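TRNA threonylcarbamoyladenosine biosynthesis protein TsaB (Pseudomonas aeruginosa, PDB 5BR9) probably takes part in making the threonylcarbamoyladenosine (t6A) modification at position 37 of tRNA, as a TsaB member of the KAE1/TsaD family. Local coordinates at residues 117-122 / 135-140; 166-171 / 183-188. One frame throughout, in Å; residues are numbered along the deposited sequence. Where two conformers were deposited one is given.

Contact 1. Residues 117-122 / 135-140; sequences AERVAA and CYQLQQ
Glu118 and Leu138 open a two-stranded antiparallel ladder, the β-hairpin formed by strands 119-125 and 131-139 in the mixed sheet of an ASKHA-type (actin-like ATPase clan) domain. Its backbone bonds illustrate regular antiparallel pairing. Leu138 N donates to Glu118 O at 2.9 Å, in the plane of that carbonyl. Val120 and Tyr136 form the hydrogen-bonded pair, each N giving to the other's O; the bond from Tyr136 N to Val120 O is 2.8 Å long and runs nearly along the C=O axis. Arg119 with Gln137 and Ala121 with Cys135 are the non-hydrogen-bonded pairs, and there CA-H groups supplement the ladder, as where Gln137 CA lies 3.2 Å from Glu118 O.

The side chains of Val120 and Tyr136 share one face of the sheet and pack on helix 103-115, Tyr136 against Ala105 and Ala108; its hydroxyl is hydrogen-bonded to Glu149. On the other face Ala121 CB makes an apolar contact with Cys135 SG at 3.8 Å. Different in kind is the open end of the ladder, a van der Waals contact of a methyl with a charged group: Leu138 CD2 lies 3.8 Å from Glu118 CD, the two side chains crossing obliquely.

Polar side chains meet without a direct bond. Arg119 and Gln137 run side by side in the same direction, their guanidinium and amide planes 81° apart. The guanidinium has its salt bridge with Asp167, through NE. Gln137 CG, anti to its backbone N (chi1 174°), is set 4.2 Å from Arg119 CG. Farther out, Gln137 OE1 lies 3.8 Å from Arg119 CD.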
loop_
_atom_site.group_PDB
_atom_site.type_symbol
_atom_site.label_atom_id
_atom_site.label_comp_id
_atom_site.label_asym_id
_atom_site.label_seq_id
_atom_site.Cartn_x
_atom_site.Cartn_y
_atom_site.Cartn_z
ATOM N N ALA A 117 -33.753 -0.359 1.602
ATOM C CA ALA A 117 -33.835 -1.438 0.600
ATOM C C ALA A 117 -33.226 -2.736 1.121
ATOM O O ALA A 117 -32.089 -2.762 1.571
ATOM C CB ALA A 117 -33.154 -1.023 -0.688
ATOM N N GLU A 118 -33.994 -3.811 1.070
ATOM C CA GLU A 118 -33.551 -5.076 1.630
ATOM C C GLU A 118 -32.972 -5.984 0.566
ATOM O O GLU A 118 -32.349 -6.999 0.872
ATOM C CB GLU A 118 -34.713 -5.741 2.351
ATOM C CG GLU A 118 -35.109 -4.917 3.551
ATOM C CD GLU A 118 -36.045 -5.615 4.483
ATOM O OE1 GLU A 118 -36.435 -6.766 4.192
ATOM O OE2 GLU A 118 -36.377 -5.001 5.523
ATOM N N ARG A 119 -33.164 -5.586 -0.689
ATOM C CA ARG A 119 -32.524 -6.249 -1.812
ATOM C C ARG A 119 -31.823 -5.200 -2.661
ATOM O O ARG A 119 -32.452 -4.270 -3.172
ATOM C CB ARG A 119 -33.546 -7.048 -2.626
ATOM C CG ARG A 119 -34.290 -8.055 -1.748
ATOM C CD ARG A 119 -34.822 -9.257 -2.494
ATOM N NE ARG A 119 -36.115 -9.007 -3.106
ATOM C CZ ARG A 119 -36.955 -9.962 -3.497
ATOM N NH1 ARG A 119 -38.120 -9.637 -4.049
ATOM N NH2 ARG A 119 -36.641 -11.241 -3.318
ATOM N N VAL A 120 -30.510 -5.348 -2.800
ATOM C CA VAL A 120 -29.707 -4.358 -3.514
ATOM C C VAL A 120 -28.805 -5.029 -4.533
ATOM O O VAL A 120 -28.088 -5.981 -4.226
ATOM C CB VAL A 120 -28.859 -3.502 -2.555
ATOM C CG1 VAL A 120 -27.925 -2.598 -3.362
ATOM C CG2 VAL A 120 -29.749 -2.656 -1.647
ATOM N N ALA A 121 -28.881 -4.554 -5.763
ATOM C CA ALA A 121 -27.904 -4.931 -6.768
ATOM C C ALA A 121 -26.814 -3.847 -6.763
ATOM O O ALA A 121 -27.056 -2.712 -7.149
ATOM C CB ALA A 121 -28.566 -5.079 -8.154
ATOM N N ALA A 122 -25.636 -4.189 -6.261
ATOM C CA ALA A 122 -24.526 -3.253 -6.213
ATOM C C ALA A 122 -23.696 -3.360 -7.488
ATOM O O ALA A 122 -23.372 -4.452 -7.937
ATOM C CB ALA A 122 -23.679 -3.507 -4.986
ATOM N N CYS A 135 -25.139 -8.911 -5.933
ATOM C CA CYS A 135 -26.475 -8.715 -5.419
ATOM C C CYS A 135 -26.548 -9.181 -3.976
ATOM O O CYS A 135 -25.999 -10.227 -3.618
ATOM C CB CYS A 135 -27.507 -9.444 -6.279
ATOM S SG CYS A 135 -27.666 -8.791 -7.952
ATOM N N TYR A 136 -27.242 -8.393 -3.161
ATOM C CA TYR A 136 -27.243 -8.578 -1.722
ATOM C C TYR A 136 -28.664 -8.546 -1.186
ATOM O O TYR A 136 -29.518 -7.853 -1.738
ATOM C CB TYR A 136 -26.375 -7.488 -1.049
ATOM C CG TYR A 136 -24.894 -7.727 -1.239
ATOM C CD1 TYR A 136 -24.138 -8.299 -0.224
ATOM C CD2 TYR A 136 -24.252 -7.411 -2.448
ATOM C CE1 TYR A 136 -22.781 -8.549 -0.382
ATOM C CE2 TYR A 136 -22.867 -7.658 -2.623
ATOM C CZ TYR A 136 -22.146 -8.226 -1.574
ATOM O OH TYR A 136 -20.807 -8.512 -1.701
ATOM N N GLN A 137 -28.903 -9.302 -0.116
ATOM C CA GLN A 137 -30.210 -9.342 0.547
ATOM C C GLN A 137 -30.025 -9.379 2.062
ATOM O O GLN A 137 -29.124 -10.045 2.582
ATOM C CB GLN A 137 -31.022 -10.550 0.082
ATOM C CG GLN A 137 -32.353 -10.739 0.834
ATOM C CD GLN A 137 -33.301 -11.735 0.156
ATOM O OE1 GLN A 137 -33.048 -12.192 -0.969
ATOM N NE2 GLN A 137 -34.397 -12.076 0.842
ATOM N N LEU A 138 -30.883 -8.649 2.756
ATOM C CA LEU A 138 -30.854 -8.572 4.202
ATOM C C LEU A 138 -31.101 -9.921 4.880
ATOM O O LEU A 138 -32.048 -10.640 4.565
ATOM C CB LEU A 138 -31.893 -7.563 4.691
ATOM C CG LEU A 138 -31.765 -7.120 6.149
ATOM C CD1 LEU A 138 -30.550 -6.209 6.348
ATOM C CD2 LEU A 138 -33.034 -6.417 6.578
ATOM N N GLN A 139 -30.248 -10.233 5.841
ATOM C CA GLN A 139 -30.314 -11.470 6.596
ATOM C C GLN A 139 -29.910 -11.105 8.019
ATOM O O GLN A 139 -28.716 -10.967 8.312
ATOM C CB GLN A 139 -29.369 -12.513 5.990
ATOM C CG GLN A 139 -29.869 -13.945 5.890
ATOM C CD GLN A 139 -29.048 -14.750 4.865
ATOM O OE1 GLN A 139 -29.027 -14.417 3.668
ATOM N NE2 GLN A 139 -28.359 -15.795 5.333
ATOM N N GLN A 140 -30.900 -10.893 8.883
ATOM C CA GLN A 140 -30.643 -10.575 10.285
ATOM C C GLN A 140 -29.771 -9.323 10.434
ATOM O O GLN A 140 -28.777 -9.331 11.162
ATOM C CB GLN A 140 -29.970 -11.762 10.977
ATOM C CG GLN A 140 -30.913 -12.884 11.301
ATOM C CD GLN A 140 -30.180 -14.099 11.795
ATOM O OE1 GLN A 140 -29.023 -14.329 11.430
ATOM N NE2 GLN A 140 -30.834 -14.880 12.646
#

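Contact 2. Residues 166-171 / 183-188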
loop_
_atom_site.group_PDB
_atom_site.type_symbol
_atom_site.label_atom_id
_atom_site.label_comp_id
_atom_site.label_asym_id
_atom_site.label_seq_id
_atom_site.Cartn_x
_atom_site.Cartn_y
_atom_site.Cartn_z
ATOM N N ALA A 166 -40.574 -4.857 -7.642
ATOM C CA ALA A 166 -40.288 -3.436 -7.542
ATOM C C ALA A 166 -39.597 -3.053 -6.225
ATOM O O ALA A 166 -39.546 -1.874 -5.864
ATOM C CB ALA A 166 -41.590 -2.646 -7.708
ATOM N N ASP A 167 -39.062 -4.039 -5.509
ATOM C CA ASP A 167 -38.503 -3.768 -4.185
ATOM C C ASP A 167 -36.965 -3.704 -4.174
ATOM O O ASP A 167 -36.363 -3.154 -3.246
ATOM C CB ASP A 167 -38.977 -4.824 -3.190
ATOM C CG ASP A 167 -38.473 -6.204 -3.544
ATOM O OD1 ASP A 167 -38.745 -6.657 -4.676
ATOM O OD2 ASP A 167 -37.784 -6.820 -2.703
ATOM N N TRP A 168 -36.323 -4.253 -5.196
ATOM C CA TRP A 168 -34.863 -4.198 -5.223
ATOM C C TRP A 168 -34.327 -2.864 -5.790
ATOM O O TRP A 168 -34.968 -2.200 -6.606
ATOM C CB TRP A 168 -34.294 -5.388 -6.000
ATOM C CG TRP A 168 -34.628 -5.438 -7.439
ATOM C CD1 TRP A 168 -35.816 -5.815 -7.993
ATOM C CD2 TRP A 168 -33.751 -5.137 -8.532
ATOM N NE1 TRP A 168 -35.739 -5.754 -9.367
ATOM C CE2 TRP A 168 -34.479 -5.345 -9.723
ATOM C CE3 TRP A 168 -32.424 -4.709 -8.619
ATOM C CZ2 TRP A 168 -33.925 -5.139 -10.984
ATOM C CZ3 TRP A 168 -31.871 -4.505 -9.880
ATOM C CH2 TRP A 168 -32.619 -4.725 -11.043
ATOM N N PHE A 169 -33.139 -2.492 -5.328
ATOM C CA PHE A 169 -32.574 -1.160 -5.526
ATOM C C PHE A 169 -31.200 -1.281 -6.178
ATOM O O PHE A 169 -30.432 -2.190 -5.858
ATOM C CB PHE A 169 -32.503 -0.447 -4.156
ATOM C CG PHE A 169 -31.941 0.969 -4.181
ATOM C CD1 PHE A 169 -32.769 2.057 -4.416
ATOM C CD2 PHE A 169 -30.601 1.206 -3.888
ATOM C CE1 PHE A 169 -32.267 3.355 -4.409
ATOM C CE2 PHE A 169 -30.091 2.502 -3.866
ATOM C CZ PHE A 169 -30.926 3.583 -4.133
ATOM N N GLY A 170 -30.879 -0.352 -7.066
ATOM C CA GLY A 170 -29.563 -0.330 -7.692
ATOM C C GLY A 170 -28.648 0.710 -7.047
ATOM O O GLY A 170 -28.966 1.906 -6.949
ATOM N N ALA A 171 -27.498 0.246 -6.588
ATOM C CA ALA A 171 -26.554 1.115 -5.907
ATOM C C ALA A 171 -25.184 1.065 -6.555
ATOM O O ALA A 171 -24.672 -0.011 -6.850
ATOM C CB ALA A 171 -26.438 0.730 -4.451
ATOM N N GLN A 183 -32.025 -5.701 -17.308
ATOM C CA GLN A 183 -33.142 -5.254 -16.479
ATOM C C GLN A 183 -32.708 -4.036 -15.679
ATOM O O GLN A 183 -31.515 -3.735 -15.605
ATOM C CB GLN A 183 -33.632 -6.372 -15.540
ATOM C CG GLN A 183 -32.629 -6.786 -14.472
ATOM C CD GLN A 183 -31.551 -7.727 -14.985
ATOM O OE1 GLN A 183 -31.852 -8.724 -15.636
ATOM N NE2 GLN A 183 -30.287 -7.421 -14.676
ATOM N N ARG A 184 -33.670 -3.316 -15.108
ATOM C CA ARG A 184 -33.346 -2.210 -14.217
ATOM C C ARG A 184 -34.381 -2.096 -13.102
ATOM O O ARG A 184 -35.547 -2.444 -13.290
ATOM C CB ARG A 184 -33.242 -0.894 -14.993
ATOM C CG ARG A 184 -34.530 -0.376 -15.608
ATOM C CD ARG A 184 -34.505 1.155 -15.617
ATOM N NE ARG A 184 -34.584 1.699 -14.262
ATOM C CZ ARG A 184 -34.215 2.929 -13.920
ATOM N NH1 ARG A 184 -33.722 3.755 -14.830
ATOM N NH2 ARG A 184 -34.330 3.325 -12.660
ATOM N N PRO A 185 -33.950 -1.626 -11.923
ATOM C CA PRO A 185 -34.869 -1.469 -10.791
ATOM C C PRO A 185 -35.766 -0.248 -10.938
ATOM O O PRO A 185 -35.506 0.613 -11.783
ATOM C CB PRO A 185 -33.919 -1.279 -9.599
ATOM C CG PRO A 185 -32.744 -0.562 -10.206
ATOM C CD PRO A 185 -32.586 -1.184 -11.584
ATOM N N VAL A 186 -36.799 -0.167 -10.111
ATOM C CA VAL A 186 -37.646 1.019 -10.087
ATOM C C VAL A 186 -36.801 2.231 -9.698
ATOM O O VAL A 186 -36.926 3.295 -10.290
ATOM C CB VAL A 186 -38.837 0.839 -9.123
ATOM C CG1 VAL A 186 -39.590 2.144 -8.968
ATOM C CG2 VAL A 186 -39.789 -0.229 -9.654
ATOM N N ALA A 187 -35.912 2.054 -8.726
ATOM C CA ALA A 187 -35.092 3.153 -8.246
ATOM C C ALA A 187 -33.610 2.797 -8.103
ATOM O O ALA A 187 -33.252 1.676 -7.743
ATOM C CB ALA A 187 -35.638 3.642 -6.919
ATOM N N LEU A 188 -32.747 3.770 -8.363
ATOM C CA LEU A 188 -31.313 3.562 -8.208
ATOM C C LEU A 188 -30.571 4.835 -7.770
ATOM O O LEU A 188 -31.110 5.936 -7.811
ATOM C CB LEU A 188 -30.718 3.018 -9.521
ATOM C CG LEU A 188 -30.975 3.726 -10.853
ATOM C CD1 LEU A 188 -30.135 4.976 -10.999
ATOM C CD2 LEU A 188 -30.695 2.785 -12.007
HETATM O O HOH W 1 -37.044 -2.612 -8.283
HETATM O O HOH W 2 -36.488 -0.217 -6.394
#
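Pro185 lies over one face of the Trp168 indole in a CH-pi contact, beside the parallel pairing of strands 168-171 and 187-189 at one margin of the mixed sheet. Pro185 CB sits 3.7 Å from the centroid of the six-membered ring and only 7° off its normal. The two side chains cross at about a right angle, and Pro185 CD reaches Trp168 CH2 at 3.6 Å. Trp168 CG occupies the crowded position between backbone N and carbonyl carbon (chi1 65°). At the far end of the indole, CZ2 and CH2 both reach Pro185 N, CH2 at 3.5 Å. The indole NE1 is hydrogen-bonded to Ala163 O, while the Trp161 ring meets it with the planes neither parallel nor perpendicular.

Phe169 is turned differently, CG anti to the backbone N (chi1 -180°). Leu188 CA lies over one face of its ring, toward the rim, while Phe169 CD1 approaches Ala187 O at 3.4 Å. Away from the rings, Ala166 CB and Val186 CG2 meet as two methyls 3.6 Å apart.

Gly170 N donates to Ala187 O at 3.2 Å, in the carbonyl plane and almost straight, the direct hydrogen bond between the segments. Where the segments diverge from direct bonding, a water links them, giving to Trp168 O and accepting from Val186 N. Two side chains occupy the side of Gly170 on which a CB would lie: Pro185 CG is 3.7 Å from Gly170 N, and Leu188 CB comes to 3.3 Å from Gly170 O.

Contacts 1 and 2 show how one sheet is assembled from pairings of different kind: an antiparallel hairpin in contact 1, a parallel pairing in contact 2. They follow in series along the chain, their centres about 11 Å apart, and are joined where strands 119-125 and 168-171 run as neighbours. There the salt bridge between Arg119 NE and Asp167 OD2 measures 2.8 Å, although Asp167 is poorly ordered, and Ala121 N and Phe169 O, also 2.8 Å apart, probably make a hydrogen bond. Packing continues the seam, with Arg119 O 3.6 Å from Trp168 CB. Helix 103-115 extends its cover to contact 2, where Phe169 packs on Ala111 and Gln115.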